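PDB 2HQV: AGR_C_4470p from Agrobacterium tumefaciens str. C58, which is of unknown function but, as a member of the ChuX/HutX family, probably takes part in haem utilisation. Local coordinates for residues 77-80 and 81-84; 88-92 and 93-97. One frame throughout, in Å; residues are numbered along the deposited sequence.

Contact 1 of 2, residues 77-80 and 81-84; sequences NEMR and GWGE
M79, a selenomethionine, and W82 make the main side-chain contact of this turn, and it is apolar. The indole lies flat over the residue three positions earlier: M79 CA stands almost on the normal of the five-membered ring, 3.5 Å from its centroid, a CH-pi contact. Further out, M79 CG sits over the six-membered ring on the same face, 3.8 Å from W82 CH2. With CG anti to the carbonyl carbon (chi1 -62°), an extended chi2 brings M79 SE over the six-membered ring, 4.6 Å from its centroid, in a Met-aromatic contact; the bend at chi3 takes CE away from W82. The ring reaches this position because W82 CG stands beside its own backbone N (chi1 -68°), which turns the indole back over M79.

Backbone polar bonds fold the chain beneath this pair. M79 to W82 is a type I beta turn, closed by W82 N to M79 O at 2.8 Å, while G81 N bonds to E78 O at 3.0 Å. A water donates both to M79 O (2.9 Å) and to G83 O (2.7 Å), so M79 O serves the turn and the bridge together. G83 has a positive phi, at which a CB would press on the preceding carbonyl oxygen, and glycine suits the place.

Outside the turn, W82 packs on F178 and L181 of helix 172-185, and M79 on V147 and F149. The chemistry implies a bend in which G81 N meets E78 O, W82 N and water meet M79 O, and a large, polarisable pair enters the hydrophobic interior.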
loop_
_atom_site.group_PDB
_atom_site.type_symbol
_atom_site.label_atom_id
_atom_site.label_comp_id
_atom_site.label_asym_id
_atom_site.label_seq_id
_atom_site.Cartn_x
_atom_site.Cartn_y
_atom_site.Cartn_z
ATOM N N ASN A 77 -10.179 -18.378 0.713
ATOM C CA ASN A 77 -11.082 -19.171 -0.124
ATOM C C ASN A 77 -12.532 -18.836 0.225
ATOM O O ASN A 77 -13.386 -18.695 -0.652
ATOM C CB ASN A 77 -10.839 -20.669 0.086
ATOM C CG ASN A 77 -11.843 -21.529 -0.660
ATOM O OD1 ASN A 77 -11.898 -21.510 -1.891
ATOM N ND2 ASN A 77 -12.654 -22.284 0.082
ATOM N N GLU A 78 -12.792 -18.709 1.518
ATOM C CA GLU A 78 -14.119 -18.380 2.013
ATOM C C GLU A 78 -14.581 -17.040 1.431
ATOM O O GLU A 78 -15.670 -16.933 0.854
ATOM C CB GLU A 78 -14.083 -18.298 3.543
ATOM C CG GLU A 78 -15.432 -18.334 4.212
ATOM C CD GLU A 78 -16.073 -19.707 4.133
ATOM O OE1 GLU A 78 -15.596 -20.632 4.827
ATOM O OE2 GLU A 78 -17.045 -19.859 3.370
HETATM N N MSE A 79 -13.742 -16.020 1.569
HETATM C CA MSE A 79 -14.097 -14.692 1.074
HETATM C C MSE A 79 -14.265 -14.624 -0.443
HETATM O O MSE A 79 -15.006 -13.786 -0.949
HETATM C CB MSE A 79 -13.061 -13.664 1.536
HETATM C CG MSE A 79 -12.976 -13.540 3.054
HETATM SE SE MSE A 79 -11.817 -12.081 3.607
HETATM C CE MSE A 79 -10.130 -12.737 2.896
ATOM N N ARG A 80 -13.582 -15.503 -1.169
ATOM C CA ARG A 80 -13.708 -15.511 -2.622
ATOM C C ARG A 80 -15.154 -15.798 -3.033
ATOM O O ARG A 80 -15.553 -15.515 -4.158
ATOM C CB ARG A 80 -12.778 -16.559 -3.240
ATOM C CG ARG A 80 -11.297 -16.217 -3.129
ATOM C CD ARG A 80 -10.457 -17.175 -3.949
ATOM N NE ARG A 80 -10.932 -17.210 -5.326
ATOM C CZ ARG A 80 -11.561 -18.244 -5.872
ATOM N NH1 ARG A 80 -11.786 -19.345 -5.160
ATOM N NH2 ARG A 80 -11.989 -18.167 -7.125
ATOM N N GLY A 81 -15.937 -16.356 -2.116
ATOM C CA GLY A 81 -17.324 -16.654 -2.429
ATOM C C GLY A 81 -18.259 -15.551 -1.970
ATOM O O GLY A 81 -19.472 -15.653 -2.142
ATOM N N TRP A 82 -17.694 -14.487 -1.404
ATOM C CA TRP A 82 -18.492 -13.370 -0.897
ATOM C C TRP A 82 -18.950 -12.381 -1.961
ATOM O O TRP A 82 -19.742 -11.488 -1.673
ATOM C CB TRP A 82 -17.711 -12.599 0.171
ATOM C CG TRP A 82 -17.468 -13.332 1.465
ATOM C CD1 TRP A 82 -17.722 -14.650 1.738
ATOM C CD2 TRP A 82 -16.890 -12.781 2.656
ATOM N NE1 TRP A 82 -17.335 -14.949 3.023
ATOM C CE2 TRP A 82 -16.822 -13.822 3.611
ATOM C CE3 TRP A 82 -16.420 -11.507 3.008
ATOM C CZ2 TRP A 82 -16.301 -13.629 4.901
ATOM C CZ3 TRP A 82 -15.898 -11.312 4.295
ATOM C CH2 TRP A 82 -15.846 -12.372 5.224
ATOM N N GLY A 83 -18.461 -12.531 -3.184
ATOM C CA GLY A 83 -18.847 -11.610 -4.233
ATOM C C GLY A 83 -17.897 -10.429 -4.273
ATOM O O GLY A 83 -16.737 -10.551 -3.884
ATOM N N GLU A 84 -18.379 -9.279 -4.728
ATOM C CA GLU A 84 -17.527 -8.096 -4.808
ATOM C C GLU A 84 -17.330 -7.430 -3.449
ATOM O O GLU A 84 -18.272 -6.915 -2.855
ATOM C CB GLU A 84 -18.113 -7.079 -5.795
ATOM C CG GLU A 84 -17.208 -5.875 -6.041
ATOM C CD GLU A 84 -17.864 -4.808 -6.907
ATOM O OE1 GLU A 84 -17.220 -3.773 -7.173
ATOM O OE2 GLU A 84 -19.024 -5.005 -7.320
HETATM O O HOH W 1 -14.622 -12.163 -3.361
#

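Contact 2 of 2, residues 88-92 and 93-97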
loop_
_atom_site.group_PDB
_atom_site.type_symbol
_atom_site.label_atom_id
_atom_site.label_comp_id
_atom_site.label_asym_id
_atom_site.label_seq_id
_atom_site.Cartn_x
_atom_site.Cartn_y
_atom_site.Cartn_z
ATOM N N ILE A 88 -8.568 -2.879 0.664
ATOM C CA ILE A 88 -7.919 -1.628 1.042
ATOM C C ILE A 88 -6.503 -1.810 1.585
ATOM O O ILE A 88 -6.261 -2.611 2.486
ATOM C CB ILE A 88 -8.728 -0.859 2.104
ATOM C CG1 ILE A 88 -10.135 -0.567 1.584
ATOM C CG2 ILE A 88 -8.020 0.464 2.439
ATOM C CD1 ILE A 88 -10.984 0.243 2.552
ATOM N N VAL A 89 -5.574 -1.060 1.011
ATOM C CA VAL A 89 -4.182 -1.078 1.431
ATOM C C VAL A 89 -3.915 0.375 1.780
ATOM O O VAL A 89 -4.305 1.270 1.029
ATOM C CB VAL A 89 -3.231 -1.514 0.293
ATOM C CG1 VAL A 89 -1.775 -1.213 0.678
ATOM C CG2 VAL A 89 -3.387 -3.014 0.026
ATOM N N GLN A 90 -3.266 0.609 2.913
ATOM C CA GLN A 90 -2.981 1.969 3.353
ATOM C C GLN A 90 -1.567 2.164 3.888
ATOM O O GLN A 90 -1.044 1.324 4.614
ATOM C CB GLN A 90 -4.005 2.386 4.422
ATOM C CG GLN A 90 -3.574 3.562 5.299
ATOM C CD GLN A 90 -4.714 4.112 6.139
ATOM O OE1 GLN A 90 -5.636 3.385 6.506
ATOM N NE2 GLN A 90 -4.648 5.403 6.459
ATOM N N THR A 91 -0.949 3.274 3.503
ATOM C CA THR A 91 0.387 3.624 3.974
ATOM C C THR A 91 0.246 5.072 4.397
ATOM O O THR A 91 -0.842 5.637 4.297
ATOM C CB THR A 91 1.465 3.538 2.853
ATOM O OG1 THR A 91 1.223 4.545 1.858
ATOM C CG2 THR A 91 1.448 2.155 2.204
ATOM N N GLY A 92 1.330 5.679 4.863
ATOM C CA GLY A 92 1.242 7.068 5.271
ATOM C C GLY A 92 1.025 8.004 4.092
ATOM O O GLY A 92 0.600 9.142 4.277
ATOM N N ASP A 93 1.309 7.523 2.883
ATOM C CA ASP A 93 1.167 8.323 1.667
ATOM C C ASP A 93 -0.062 8.030 0.807
ATOM O O ASP A 93 -0.450 8.856 -0.029
ATOM C CB ASP A 93 2.405 8.153 0.770
ATOM C CG ASP A 93 3.666 8.710 1.400
ATOM O OD1 ASP A 93 3.630 9.856 1.877
ATOM O OD2 ASP A 93 4.694 8.002 1.404
ATOM N N ILE A 94 -0.669 6.860 0.981
ATOM C CA ILE A 94 -1.819 6.524 0.154
ATOM C C ILE A 94 -2.750 5.463 0.730
ATOM O O ILE A 94 -2.316 4.548 1.434
ATOM C CB ILE A 94 -1.342 6.026 -1.241
ATOM C CG1 ILE A 94 -2.530 5.797 -2.182
ATOM C CG2 ILE A 94 -0.577 4.709 -1.083
ATOM C CD1 ILE A 94 -2.112 5.409 -3.612
ATOM N N VAL A 95 -4.035 5.614 0.421
ATOM C CA VAL A 95 -5.062 4.658 0.811
ATOM C C VAL A 95 -5.667 4.215 -0.527
ATOM O O VAL A 95 -6.329 5.000 -1.210
ATOM C CB VAL A 95 -6.187 5.290 1.664
ATOM C CG1 VAL A 95 -7.248 4.233 1.960
ATOM C CG2 VAL A 95 -5.621 5.848 2.969
ATOM N N LEU A 96 -5.405 2.977 -0.922
ATOM C CA LEU A 96 -5.928 2.472 -2.183
ATOM C C LEU A 96 -7.122 1.565 -1.902
ATOM O O LEU A 96 -7.013 0.573 -1.173
ATOM C CB LEU A 96 -4.827 1.718 -2.939
ATOM C CG LEU A 96 -5.107 1.164 -4.338
ATOM C CD1 LEU A 96 -5.536 2.282 -5.282
ATOM C CD2 LEU A 96 -3.853 0.475 -4.859
ATOM N N GLU A 97 -8.266 1.920 -2.474
ATOM C CA GLU A 97 -9.496 1.155 -2.284
ATOM C C GLU A 97 -9.912 0.597 -3.633
ATOM O O GLU A 97 -10.180 1.345 -4.571
ATOM C CB GLU A 97 -10.583 2.065 -1.708
ATOM C CG GLU A 97 -10.132 2.763 -0.435
ATOM C CD GLU A 97 -11.105 3.820 0.053
ATOM O OE1 GLU A 97 -10.794 4.475 1.066
ATOM O OE2 GLU A 97 -12.175 3.995 -0.567
#
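V95 lays its CG2 methyl over one face of the Q90 amide, 3.7 Å from both Q90 CD and Q90 NE2, the two side chains running the same way. With Q90 CG anti to the backbone N (chi1 160°) and the chain extended beyond it, the amide comes alongside V95. The D93 carboxylate is engaged by the second subunit, where its OD2 is hydrogen-bonded to N151.

On the same face as Q90 and V95, I88 CG2 meets V95 CG1 at 3.9 Å and I88 CG1 runs beside E97 CG; beta-branched I88 and V95 suit extended strands. V89 and L96, on the other face, form the hydrogen-bonded pair, with V89 N to L96 O at 3.1 Å and L96 N to V89 O at 2.8 Å.

At the bend, T91 N bonds to I94 O at 2.8 Å. T91 OG1, held between its backbone N and carbonyl carbon (chi1 67°), accepts from D93 N at 3.2 Å, an ST turn, and from I94 N at 3.1 Å. Threonine thus closes the tight antiparallel hairpin with its hydroxyl oxygen. Backbone bonds therefore set the register of the two strands, and strand 94-100, paired on its far side with the second subunit, carries the sheet across the dimer interface.

Contact 1 and contact 2 follow one another along the chain, their centres about 22 Å apart, and share no strand or helix: residues 77-84 lead from helix 72-79 into strand 85-90, whose end belongs to contact 2, where residues 88-97 turn it back as strand 94-100. Both are partly buried, yet their buried sides differ. Contact 1 faces helix 172-185 and strand 142-151 of its own chain, and its two segments are touched by no other subunit. Contact 2 lies at the edge of the sheet, where the second subunit adds a strand. CH-pi and Met-aromatic contacts on one indole face mark the first, and regular strand pairing with small aliphatic contacts the second.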